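LP04448p (Drosophila melanogaster, PDB 4QMH) drives microtubule polymerization as an XMAP215-family protein, probably by binding tubulin through an array of TOG domains. Local coordinates at residues T76-C81 / A116-C121; E136-A141 / I176-P181. All blocks are in the same frame, centred on the assembly; numbering follows the deposited sequence.

Contact 1. Residues T76-C81 / A116-C121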
loop_
_atom_site.group_PDB
_atom_site.type_symbol
_atom_site.label_atom_id
_atom_site.label_comp_id
_atom_site.label_asym_id
_atom_site.label_seq_id
_atom_site.Cartn_x
_atom_site.Cartn_y
_atom_site.Cartn_z
ATOM N N THR A 76 10.618 12.607 -3.365
ATOM C CA THR A 76 10.921 13.269 -2.104
ATOM C C THR A 76 9.823 12.977 -1.089
ATOM O O THR A 76 10.093 12.743 0.101
ATOM C CB THR A 76 11.084 14.792 -2.294
ATOM O OG1 THR A 76 12.216 15.038 -3.143
ATOM C CG2 THR A 76 11.317 15.485 -0.945
ATOM N N THR A 77 8.581 12.986 -1.559
ATOM C CA THR A 77 7.436 12.745 -0.689
ATOM C C THR A 77 7.458 11.325 -0.110
ATOM O O THR A 77 7.118 11.123 1.055
ATOM C CB THR A 77 6.098 13.064 -1.405
ATOM O OG1 THR A 77 6.121 14.418 -1.879
ATOM C CG2 THR A 77 4.917 12.867 -0.489
ATOM N N LEU A 78 7.876 10.335 -0.902
ATOM C CA LEU A 78 8.011 8.982 -0.365
ATOM C C LEU A 78 9.007 8.967 0.793
ATOM O O LEU A 78 8.736 8.374 1.838
ATOM C CB LEU A 78 8.432 7.984 -1.448
ATOM C CG LEU A 78 7.360 7.642 -2.484
ATOM C CD1 LEU A 78 8.016 7.022 -3.718
ATOM C CD2 LEU A 78 6.277 6.716 -1.900
ATOM N N ALA A 79 10.147 9.632 0.602
ATOM C CA ALA A 79 11.160 9.738 1.651
ATOM C C ALA A 79 10.576 10.390 2.895
ATOM O O ALA A 79 10.820 9.940 4.016
ATOM C CB ALA A 79 12.371 10.529 1.149
ATOM N N ILE A 80 9.813 11.464 2.708
ATOM C CA ILE A 80 9.189 12.129 3.854
ATOM C C ILE A 80 8.186 11.241 4.580
ATOM O O ILE A 80 8.114 11.247 5.812
ATOM C CB ILE A 80 8.518 13.447 3.441
ATOM C CG1 ILE A 80 9.589 14.498 3.145
ATOM C CG2 ILE A 80 7.594 13.940 4.545
ATOM C CD1 ILE A 80 9.053 15.722 2.438
ATOM N N CYS A 81 7.417 10.460 3.827
ATOM C CA CYS A 81 6.450 9.572 4.458
ATOM C C CYS A 81 7.148 8.489 5.271
ATOM O O CYS A 81 6.651 8.085 6.312
ATOM C CB CYS A 81 5.502 8.955 3.427
ATOM S SG CYS A 81 4.336 10.136 2.757
ATOM N N ALA A 116 10.830 0.689 -5.167
ATOM C CA ALA A 116 11.452 0.216 -3.931
ATOM C C ALA A 116 11.159 1.151 -2.769
ATOM O O ALA A 116 10.899 0.708 -1.643
ATOM C CB ALA A 116 12.966 0.069 -4.120
ATOM N N ALA A 117 11.220 2.449 -3.042
ATOM C CA ALA A 117 10.857 3.449 -2.054
ATOM C C ALA A 117 9.405 3.259 -1.640
ATOM O O ALA A 117 9.067 3.371 -0.459
ATOM C CB ALA A 117 11.085 4.857 -2.606
ATOM N N ALA A 118 8.545 2.958 -2.612
ATOM C CA ALA A 118 7.131 2.765 -2.332
ATOM C C ALA A 118 6.933 1.524 -1.455
ATOM O O ALA A 118 6.169 1.550 -0.490
ATOM C CB ALA A 118 6.348 2.645 -3.633
ATOM N N LEU A 119 7.625 0.441 -1.794
ATOM C CA LEU A 119 7.548 -0.792 -1.006
ATOM C C LEU A 119 8.038 -0.565 0.421
ATOM O O LEU A 119 7.476 -1.098 1.370
ATOM C CB LEU A 119 8.369 -1.901 -1.664
ATOM C CG LEU A 119 7.710 -2.660 -2.805
ATOM C CD1 LEU A 119 8.690 -3.647 -3.421
ATOM C CD2 LEU A 119 6.452 -3.385 -2.304
ATOM N N ASN A 120 9.087 0.234 0.562
ATOM C CA ASN A 120 9.662 0.518 1.873
ATOM C C ASN A 120 8.713 1.309 2.757
ATOM O O ASN A 120 8.627 1.068 3.958
ATOM C CB ASN A 120 10.972 1.283 1.717
ATOM C CG ASN A 120 12.074 0.428 1.138
ATOM O OD1 ASN A 120 12.092 -0.790 1.318
ATOM N ND2 ASN A 120 13.009 1.063 0.442
ATOM N N CYS A 121 8.015 2.268 2.158
ATOM C CA CYS A 121 6.974 2.994 2.870
ATOM C C CYS A 121 5.895 2.045 3.333
ATOM O O CYS A 121 5.462 2.095 4.479
ATOM C CB CYS A 121 6.318 4.037 1.976
ATOM S SG CYS A 121 7.120 5.622 1.998
#

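Contact 2. Residues E136-A141 / I176-P181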
loop_
_atom_site.group_PDB
_atom_site.type_symbol
_atom_site.label_atom_id
_atom_site.label_comp_id
_atom_site.label_asym_id
_atom_site.label_seq_id
_atom_site.Cartn_x
_atom_site.Cartn_y
_atom_site.Cartn_z
ATOM N N GLU A 136 -8.491 -2.825 3.856
ATOM C CA GLU A 136 -9.751 -2.138 4.056
ATOM C C GLU A 136 -10.080 -1.313 2.824
ATOM O O GLU A 136 -9.183 -0.841 2.118
ATOM C CB GLU A 136 -9.674 -1.207 5.271
ATOM C CG GLU A 136 -9.384 -1.937 6.579
ATOM C CD GLU A 136 -9.909 -1.189 7.800
ATOM O OE1 GLU A 136 -10.583 -0.161 7.618
ATOM O OE2 GLU A 136 -9.651 -1.634 8.936
ATOM N N SER A 137 -11.375 -1.157 2.577
ATOM C CA SER A 137 -11.894 -0.210 1.598
ATOM C C SER A 137 -11.469 -0.475 0.164
ATOM O O SER A 137 -11.548 0.415 -0.679
ATOM C CB SER A 137 -11.528 1.216 2.014
ATOM O OG SER A 137 -12.063 1.498 3.294
ATOM N N GLU A 138 -11.040 -1.709 -0.095
ATOM C CA GLU A 138 -10.638 -2.152 -1.428
ATOM C C GLU A 138 -9.508 -1.331 -2.029
ATOM O O GLU A 138 -9.429 -1.178 -3.239
ATOM C CB GLU A 138 -11.836 -2.210 -2.384
ATOM C CG GLU A 138 -12.880 -3.249 -1.937
ATOM C CD GLU A 138 -14.045 -3.431 -2.915
ATOM O OE1 GLU A 138 -13.988 -2.922 -4.054
ATOM O OE2 GLU A 138 -15.035 -4.096 -2.538
ATOM N N MET A 139 -8.622 -0.814 -1.190
ATOM C CA MET A 139 -7.468 -0.075 -1.713
ATOM C C MET A 139 -6.594 -0.950 -2.599
ATOM O O MET A 139 -6.175 -0.540 -3.683
ATOM C CB MET A 139 -6.651 0.535 -0.577
ATOM C CG MET A 139 -7.391 1.663 0.121
ATOM S SD MET A 139 -6.493 2.391 1.511
ATOM C CE MET A 139 -6.493 1.048 2.686
ATOM N N ILE A 140 -6.330 -2.162 -2.136
ATOM C CA ILE A 140 -5.512 -3.093 -2.911
ATOM C C ILE A 140 -6.230 -3.530 -4.204
ATOM O O ILE A 140 -5.654 -3.480 -5.297
ATOM C CB ILE A 140 -5.069 -4.276 -2.026
ATOM C CG1 ILE A 140 -4.017 -3.794 -1.015
ATOM C CG2 ILE A 140 -4.520 -5.423 -2.859
ATOM C CD1 ILE A 140 -3.782 -4.772 0.136
ATOM N N ALA A 141 -7.491 -3.932 -4.087
ATOM C CA ALA A 141 -8.257 -4.327 -5.270
ATOM C C ALA A 141 -8.361 -3.202 -6.302
ATOM O O ALA A 141 -8.282 -3.446 -7.501
ATOM C CB ALA A 141 -9.638 -4.806 -4.871
ATOM N N ILE A 176 -10.044 -9.339 1.308
ATOM C CA ILE A 176 -9.409 -10.395 0.500
ATOM C C ILE A 176 -10.360 -10.899 -0.602
ATOM O O ILE A 176 -9.957 -11.085 -1.751
ATOM C CB ILE A 176 -8.893 -11.559 1.371
ATOM C CG1 ILE A 176 -7.905 -11.052 2.427
ATOM C CG2 ILE A 176 -8.252 -12.643 0.505
ATOM C CD1 ILE A 176 -6.728 -10.293 1.858
ATOM N N HIS A 177 -11.635 -11.100 -0.271
ATOM C CA HIS A 177 -12.613 -11.465 -1.295
ATOM C C HIS A 177 -12.586 -10.506 -2.494
ATOM O O HIS A 177 -12.741 -10.926 -3.636
ATOM C CB HIS A 177 -14.034 -11.507 -0.725
ATOM C CG HIS A 177 -14.431 -12.834 -0.155
ATOM N ND1 HIS A 177 -14.829 -13.894 -0.942
ATOM C CD2 HIS A 177 -14.521 -13.261 1.127
ATOM C CE1 HIS A 177 -15.136 -14.920 -0.168
ATOM N NE2 HIS A 177 -14.955 -14.564 1.091
ATOM N N SER A 178 -12.401 -9.213 -2.231
ATOM C CA SER A 178 -12.412 -8.226 -3.301
ATOM C C SER A 178 -11.245 -8.410 -4.276
ATOM O O SER A 178 -11.298 -7.916 -5.400
ATOM C CB SER A 178 -12.422 -6.799 -2.739
ATOM O OG SER A 178 -11.155 -6.448 -2.204
ATOM N N MET A 179 -10.213 -9.130 -3.844
ATOM C CA MET A 179 -9.039 -9.369 -4.684
ATOM C C MET A 179 -9.245 -10.565 -5.601
ATOM O O MET A 179 -8.534 -10.737 -6.587
ATOM C CB MET A 179 -7.808 -9.612 -3.824
ATOM C CG MET A 179 -7.518 -8.484 -2.850
ATOM S SD MET A 179 -6.158 -8.941 -1.773
ATOM C CE MET A 179 -6.306 -7.583 -0.610
ATOM N N VAL A 180 -10.211 -11.407 -5.266
ATOM C CA VAL A 180 -10.338 -12.688 -5.963
ATOM C C VAL A 180 -10.602 -12.580 -7.484
ATOM O O VAL A 180 -9.997 -13.306 -8.275
ATOM C CB VAL A 180 -11.364 -13.608 -5.271
ATOM C CG1 VAL A 180 -11.668 -14.820 -6.148
ATOM C CG2 VAL A 180 -10.847 -14.057 -3.906
ATOM N N PRO A 181 -11.488 -11.669 -7.910
ATOM C CA PRO A 181 -11.657 -11.550 -9.366
ATOM C C PRO A 181 -10.361 -11.171 -10.069
ATOM O O PRO A 181 -10.113 -11.603 -11.201
ATOM C CB PRO A 181 -12.687 -10.424 -9.507
ATOM C CG PRO A 181 -13.462 -10.468 -8.230
ATOM C CD PRO A 181 -12.457 -10.844 -7.171
HETATM O O HOH W 1 -8.741 -4.995 -1.666
#

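Contact 1. Residues T76-C81 / A116-C121
Leu-78 and Cys-121 interlock two long helices, 71-88 and 112-129, packed side by side in the all-helical, HEAT-repeat array of a TOG domain. Within these segments the helices run nearly parallel, their axes 22° apart and 9.4 Å from each other at closest approach.

The apolar contacts centre on Leu-78, whose two methyl groups divide the work. CD1 meets the methyl of Ala-117, 3.9 Å from its CB, whereas CD2 lies against the backbone of the next residue, 4.1 Å from Ala-118 CA, and touches the sulfur of Cys-121 as well. Ala-117 points its methyl toward helix 71-88 and Ala-118 offers chiefly its backbone, so one branched side chain spans the space between the helices. Phe-103 of helix 96-106 packs on Leu-78, Cys-81 and Cys-121 alike.

Sulfur contacts form the second group, one turn further along. Cys-121 carries SG anti to its own carbonyl carbon (chi1 -89°), and the thiol lies against helix 71-88. There it packs against Cys-81 CB at 4.0 Å and approaches the backbone of the neighbouring helix, with Cys-121 SG 3.2 Å from Leu-78 O.

Contact 2. Residues E136-A141 / I176-P181
Ser-178 faces Ala-141 and Glu-138, and a single water completes the polar side of this meeting between the start of helix 139-145 and helix 173-186. The water accepts the backbone N-H of Ala-141, at 2.9 Å from its N, and donates to Ser-178 OG, also at 2.9 Å. Ala-141 lies in the first turn of its helix, where amides have no preceding helical turn to supply an acceptor, and the water takes that role. Ser-178 OG is held in turn by the carbonyl of Asp-175, one turn earlier; chi1 of 74° sets the oxygen between the backbone N and carbonyl carbon. Asp-175 also reaches across with its carboxylate, OD1 accepting the backbone N-H of Glu-138, the N-cap residue.

Van der Waals contacts surround this bridge. The methyl of Ala-141 rests on the serine hydroxyl, CB to Ser-178 OG being 3.5 Å, while the aliphatic part of Glu-138 lies alongside, with its CG 3.7 Å from Ser-178 CB.

Deeper in, Met-179 stretches out beyond CG (chi3 -170°) and crosses Ile-140 at a slant, its CE 3.6 Å from Ile-140 CG2. Phe-135 and Leu-159 touch both side chains and extend the apolar cluster. A buried apolar layer beneath a water-bridged helix start thus joins two helices, separated in the chain by helix 149-162, of the HEAT-repeat array that makes up a TOG domain.

How the contacts relate
Followed from the N terminus, the chain enters contact 1 on helix 71-88, passes through helix 96-106 and returns on helix 112-129, closing a loop with 34 residues between the segments. Contact 2 opens only afterwards, in the loop leading into helix 139-145 and its first turn, and closes after another 34 residues on helix 173-186. The two loops are therefore in series, neither nested nor crossed. The centres of contact 1 and contact 2 lie about 23 Å apart, on opposite sides of the chain's centre, and the two do not touch. Helix 149-162 links their surroundings, packing on Leu-119 and on Ile-140. Two closures of equal span, set one after the other, illustrate how an elongated helical array is built.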